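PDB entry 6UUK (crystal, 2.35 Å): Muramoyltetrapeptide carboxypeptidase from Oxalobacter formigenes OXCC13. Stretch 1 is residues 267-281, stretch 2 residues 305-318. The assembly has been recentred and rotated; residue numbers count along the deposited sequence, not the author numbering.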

# COMPACT_ATOMS: atom_id res chain seq x y z
N ILE B 267 -0.19 7.86 -12.87
CA ILE B 267 1.17 8.36 -12.68
C ILE B 267 2.11 7.80 -13.74
O ILE B 267 2.95 8.52 -14.29
CB ILE B 267 1.66 8.04 -11.26
CG1 ILE B 267 0.67 8.57 -10.22
CG2 ILE B 267 3.05 8.62 -11.03
CD1 ILE B 267 0.45 10.07 -10.30
N LEU B 268 1.98 6.50 -14.05
CA LEU B 268 2.91 5.87 -14.98
C LEU B 268 2.68 6.30 -16.42
O LEU B 268 3.61 6.23 -17.23
CB LEU B 268 2.80 4.34 -14.87
CG LEU B 268 2.93 3.75 -13.46
CD1 LEU B 268 2.92 2.23 -13.51
CD2 LEU B 268 4.19 4.26 -12.78
N LYS B 269 1.47 6.75 -16.75
CA LYS B 269 1.17 7.11 -18.13
C LYS B 269 1.91 8.37 -18.57
O LYS B 269 2.16 8.55 -19.77
CB LYS B 269 -0.34 7.30 -18.31
CG LYS B 269 -1.18 6.14 -17.78
CD LYS B 269 -2.66 6.47 -17.86
CE LYS B 269 -3.50 5.38 -17.21
NZ LYS B 269 -3.33 4.07 -17.88
N LYS B 270 2.26 9.24 -17.63
CA LYS B 270 2.90 10.51 -17.97
C LYS B 270 4.42 10.42 -18.05
O LYS B 270 5.04 11.23 -18.74
CB LYS B 270 2.52 11.58 -16.94
CG LYS B 270 1.06 11.54 -16.51
CD LYS B 270 0.73 12.68 -15.56
CE LYS B 270 -0.60 12.45 -14.86
NZ LYS B 270 -1.70 12.17 -15.82
N GLN B 271 5.02 9.45 -17.36
CA GLN B 271 6.48 9.36 -17.32
C GLN B 271 7.01 8.86 -18.66
O GLN B 271 6.28 8.35 -19.52
CB GLN B 271 6.92 8.43 -16.19
CG GLN B 271 6.23 8.71 -14.86
CD GLN B 271 6.43 10.13 -14.39
OE1 GLN B 271 7.53 10.69 -14.49
NE2 GLN B 271 5.37 10.73 -13.87
N LYS B 272 8.32 9.02 -18.85
CA LYS B 272 8.98 8.59 -20.08
C LYS B 272 9.49 7.16 -20.00
O LYS B 272 9.55 6.47 -21.03
CB LYS B 272 10.13 9.53 -20.42
CG LYS B 272 9.69 10.93 -20.82
CD LYS B 272 10.88 11.80 -21.21
CE LYS B 272 10.43 13.18 -21.65
NZ LYS B 272 11.58 14.06 -21.99
N ALA B 273 9.86 6.69 -18.81
CA ALA B 273 10.36 5.33 -18.64
C ALA B 273 10.27 4.95 -17.18
O ALA B 273 10.35 5.80 -16.29
CB ALA B 273 11.80 5.19 -19.14
N LEU B 274 10.09 3.65 -16.93
CA LEU B 274 10.04 3.09 -15.59
C LEU B 274 11.30 2.28 -15.35
O LEU B 274 11.61 1.37 -16.12
CB LEU B 274 8.79 2.23 -15.40
CG LEU B 274 8.67 1.49 -14.06
CD1 LEU B 274 8.57 2.49 -12.91
CD2 LEU B 274 7.49 0.54 -14.07
N VAL B 275 12.02 2.60 -14.28
CA VAL B 275 13.27 1.93 -13.92
C VAL B 275 13.02 1.11 -12.66
O VAL B 275 12.50 1.63 -11.67
CB VAL B 275 14.42 2.93 -13.72
CG1 VAL B 275 15.72 2.19 -13.48
CG2 VAL B 275 14.54 3.84 -14.93
N LEU B 276 13.40 -0.16 -12.70
CA LEU B 276 13.20 -1.08 -11.59
C LEU B 276 14.52 -1.28 -10.85
O LEU B 276 15.51 -1.72 -11.44
CB LEU B 276 12.66 -2.42 -12.08
CG LEU B 276 11.14 -2.62 -11.99
CD1 LEU B 276 10.40 -1.51 -12.71
CD2 LEU B 276 10.75 -3.98 -12.57
N GLY B 277 14.53 -0.94 -9.56
CA GLY B 277 15.69 -1.15 -8.72
C GLY B 277 15.75 -2.56 -8.17
O GLY B 277 15.26 -3.51 -8.79
N HIS B 278 16.36 -2.70 -7.00
CA HIS B 278 16.48 -4.00 -6.36
C HIS B 278 15.18 -4.38 -5.66
O HIS B 278 14.65 -3.62 -4.85
CB HIS B 278 17.64 -4.00 -5.36
CG HIS B 278 18.99 -4.14 -5.99
ND1 HIS B 278 19.36 -5.24 -6.73
CD2 HIS B 278 20.06 -3.31 -5.99
CE1 HIS B 278 20.60 -5.09 -7.16
NE2 HIS B 278 21.05 -3.93 -6.72
N PHE B 279 14.67 -5.56 -5.99
CA PHE B 279 13.54 -6.18 -5.29
C PHE B 279 14.06 -7.52 -4.77
O PHE B 279 14.00 -8.54 -5.48
CB PHE B 279 12.33 -6.35 -6.21
CG PHE B 279 11.68 -5.05 -6.60
CD1 PHE B 279 10.60 -4.56 -5.87
CD2 PHE B 279 12.13 -4.32 -7.68
CE1 PHE B 279 9.99 -3.37 -6.22
CE2 PHE B 279 11.53 -3.12 -8.03
CZ PHE B 279 10.46 -2.65 -7.30
N SER B 280 14.57 -7.52 -3.55
CA SER B 280 15.28 -8.66 -3.00
C SER B 280 14.47 -9.32 -1.88
O SER B 280 13.46 -8.80 -1.42
CB SER B 280 16.66 -8.24 -2.48
OG SER B 280 16.54 -7.22 -1.49
N GLU B 281 14.95 -10.50 -1.47
CA GLU B 281 14.37 -11.29 -0.38
C GLU B 281 12.90 -11.62 -0.67
O GLU B 281 11.97 -11.06 -0.09
CB GLU B 281 14.52 -10.56 0.96
CG GLU B 281 15.97 -10.41 1.39
CD GLU B 281 16.11 -9.73 2.73
OE1 GLU B 281 15.13 -9.13 3.20
OE2 GLU B 281 17.21 -9.81 3.31
N SER B 305 2.33 1.42 -21.08
CA SER B 305 2.63 2.06 -22.36
C SER B 305 4.02 2.66 -22.40
O SER B 305 4.46 3.08 -23.48
CB SER B 305 1.59 3.14 -22.66
OG SER B 305 1.56 4.13 -21.64
N ILE B 306 4.72 2.73 -21.27
CA ILE B 306 6.07 3.28 -21.22
C ILE B 306 7.07 2.14 -21.13
O ILE B 306 6.71 1.05 -20.66
CB ILE B 306 6.22 4.25 -20.03
CG1 ILE B 306 6.11 3.49 -18.70
CG2 ILE B 306 5.18 5.35 -20.11
CD1 ILE B 306 6.39 4.35 -17.49
N PRO B 307 8.31 2.32 -21.58
CA PRO B 307 9.29 1.24 -21.46
C PRO B 307 9.72 1.03 -20.02
O PRO B 307 9.87 1.98 -19.25
CB PRO B 307 10.46 1.73 -22.33
CG PRO B 307 10.33 3.22 -22.31
CD PRO B 307 8.85 3.49 -22.29
N VAL B 308 9.91 -0.24 -19.66
CA VAL B 308 10.33 -0.63 -18.31
C VAL B 308 11.75 -1.16 -18.40
O VAL B 308 12.01 -2.15 -19.10
CB VAL B 308 9.38 -1.67 -17.71
CG1 VAL B 308 9.84 -2.06 -16.31
CG2 VAL B 308 7.95 -1.14 -17.68
N VAL B 309 12.66 -0.52 -17.68
CA VAL B 309 14.08 -0.88 -17.67
C VAL B 309 14.42 -1.43 -16.29
O VAL B 309 14.08 -0.82 -15.27
CB VAL B 309 14.97 0.32 -18.03
CG1 VAL B 309 16.44 -0.05 -17.93
CG2 VAL B 309 14.63 0.83 -19.42
N THR B 310 15.10 -2.57 -16.26
CA THR B 310 15.48 -3.23 -15.02
C THR B 310 16.99 -3.21 -14.85
O THR B 310 17.74 -2.85 -15.76
CB THR B 310 14.97 -4.68 -15.00
OG1 THR B 310 15.70 -5.46 -15.95
CG2 THR B 310 13.49 -4.73 -15.34
N GLY B 311 17.43 -3.60 -13.65
CA GLY B 311 18.84 -3.70 -13.34
C GLY B 311 19.42 -2.56 -12.55
O GLY B 311 20.63 -2.58 -12.26
N LEU B 312 18.62 -1.57 -12.18
CA LEU B 312 19.11 -0.43 -11.41
C LEU B 312 19.69 -0.91 -10.08
O LEU B 312 18.97 -1.54 -9.29
CB LEU B 312 17.98 0.57 -11.15
CG LEU B 312 18.33 1.81 -10.33
CD1 LEU B 312 19.30 2.71 -11.09
CD2 LEU B 312 17.07 2.58 -9.96
N PRO B 313 20.97 -0.64 -9.80
CA PRO B 313 21.58 -1.13 -8.54
C PRO B 313 21.26 -0.21 -7.37
O PRO B 313 22.11 0.50 -6.81
CB PRO B 313 23.07 -1.16 -8.89
CG PRO B 313 23.25 -0.17 -10.03
CD PRO B 313 21.89 0.23 -10.55
N PHE B 314 19.99 -0.22 -6.97
CA PHE B 314 19.53 0.59 -5.85
C PHE B 314 18.43 -0.15 -5.11
O PHE B 314 17.56 -0.76 -5.72
CB PHE B 314 19.03 1.96 -6.32
CG PHE B 314 18.49 2.81 -5.20
CD1 PHE B 314 19.36 3.47 -4.35
CD2 PHE B 314 17.13 2.95 -5.01
CE1 PHE B 314 18.87 4.25 -3.32
CE2 PHE B 314 16.64 3.73 -3.99
CZ PHE B 314 17.51 4.38 -3.14
N GLY B 315 18.49 -0.08 -3.78
CA GLY B 315 17.51 -0.74 -2.94
C GLY B 315 18.07 -0.94 -1.55
O GLY B 315 19.02 -0.28 -1.15
N HIS B 316 17.45 -1.87 -0.82
CA HIS B 316 17.92 -2.23 0.52
C HIS B 316 19.01 -3.29 0.45
O HIS B 316 18.94 -4.32 1.10
CB HIS B 316 16.76 -2.69 1.38
CG HIS B 316 15.71 -1.65 1.60
ND1 HIS B 316 14.88 -1.20 0.59
CD2 HIS B 316 15.35 -0.96 2.71
CE1 HIS B 316 14.06 -0.28 1.07
NE2 HIS B 316 14.32 -0.12 2.36
N THR B 317 20.03 -3.02 -0.36
CA THR B 317 21.16 -3.91 -0.53
C THR B 317 22.42 -3.27 0.03
O THR B 317 22.46 -2.07 0.32
CB THR B 317 21.37 -4.25 -2.02
OG1 THR B 317 21.59 -3.04 -2.76
CG2 THR B 317 20.16 -4.97 -2.58
N LYS B 318 23.46 -4.09 0.20
CA LYS B 318 24.73 -3.57 0.69
C LYS B 318 25.31 -2.54 -0.28
O LYS B 318 25.73 -1.45 0.14
CB LYS B 318 25.72 -4.72 0.89
CG LYS B 318 27.16 -4.26 1.06
CD LYS B 318 28.10 -5.44 1.23
CE LYS B 318 29.55 -4.98 1.28
NZ LYS B 318 30.48 -6.12 1.48

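Backbone hydrogen bonds join a strand of each stretch, side by side and running parallel. Leu274 N donates to Pro307 O (2.9 Å), Val309 N to Leu274 O (2.7 Å), and Leu276 N to Val309 O (2.7 Å), the first two nearly straight, the third somewhat bent. This is the parallel ladder, in which one residue bonds to two that flank its partner; Pro307, which has no N-H, can offer the ladder only its carbonyl. Beyond Thr310 the second chain turns through Gly311, whose backbone angles would jam a CB against the preceding carbonyl. Backbone hydrogen bonds nevertheless continue: Leu312 N reaches Leu276 O at 3.2 Å, more bent, and His278 N meets Phe314 O at 2.6 Å. Glycines permit this close approach, since a CB on Gly277 would strike Phe314 O and one on Gly315 would strike His278 CB.

Mostly apolar side chains line both faces, and 925 Å² is buried in all. Leu274, Leu276 and Val308 share one face, with Leu276 CD1 3.7 Å from Val308 CG1; Val275 and Val309 lie on the other; Val275 CG1 is 3.6 Å from Leu312 CB. Ile306, buried, points its branched aliphatic side chain toward stretch 1, a broad apolar surface with CD1 3.8 Å from Leu274 CB. At the far end the flat ring of His278 receives Thr317 CG2 over one face, 4.0 Å from the ring centroid, a CH-pi contact, while Leu312 O lies over the opposite face.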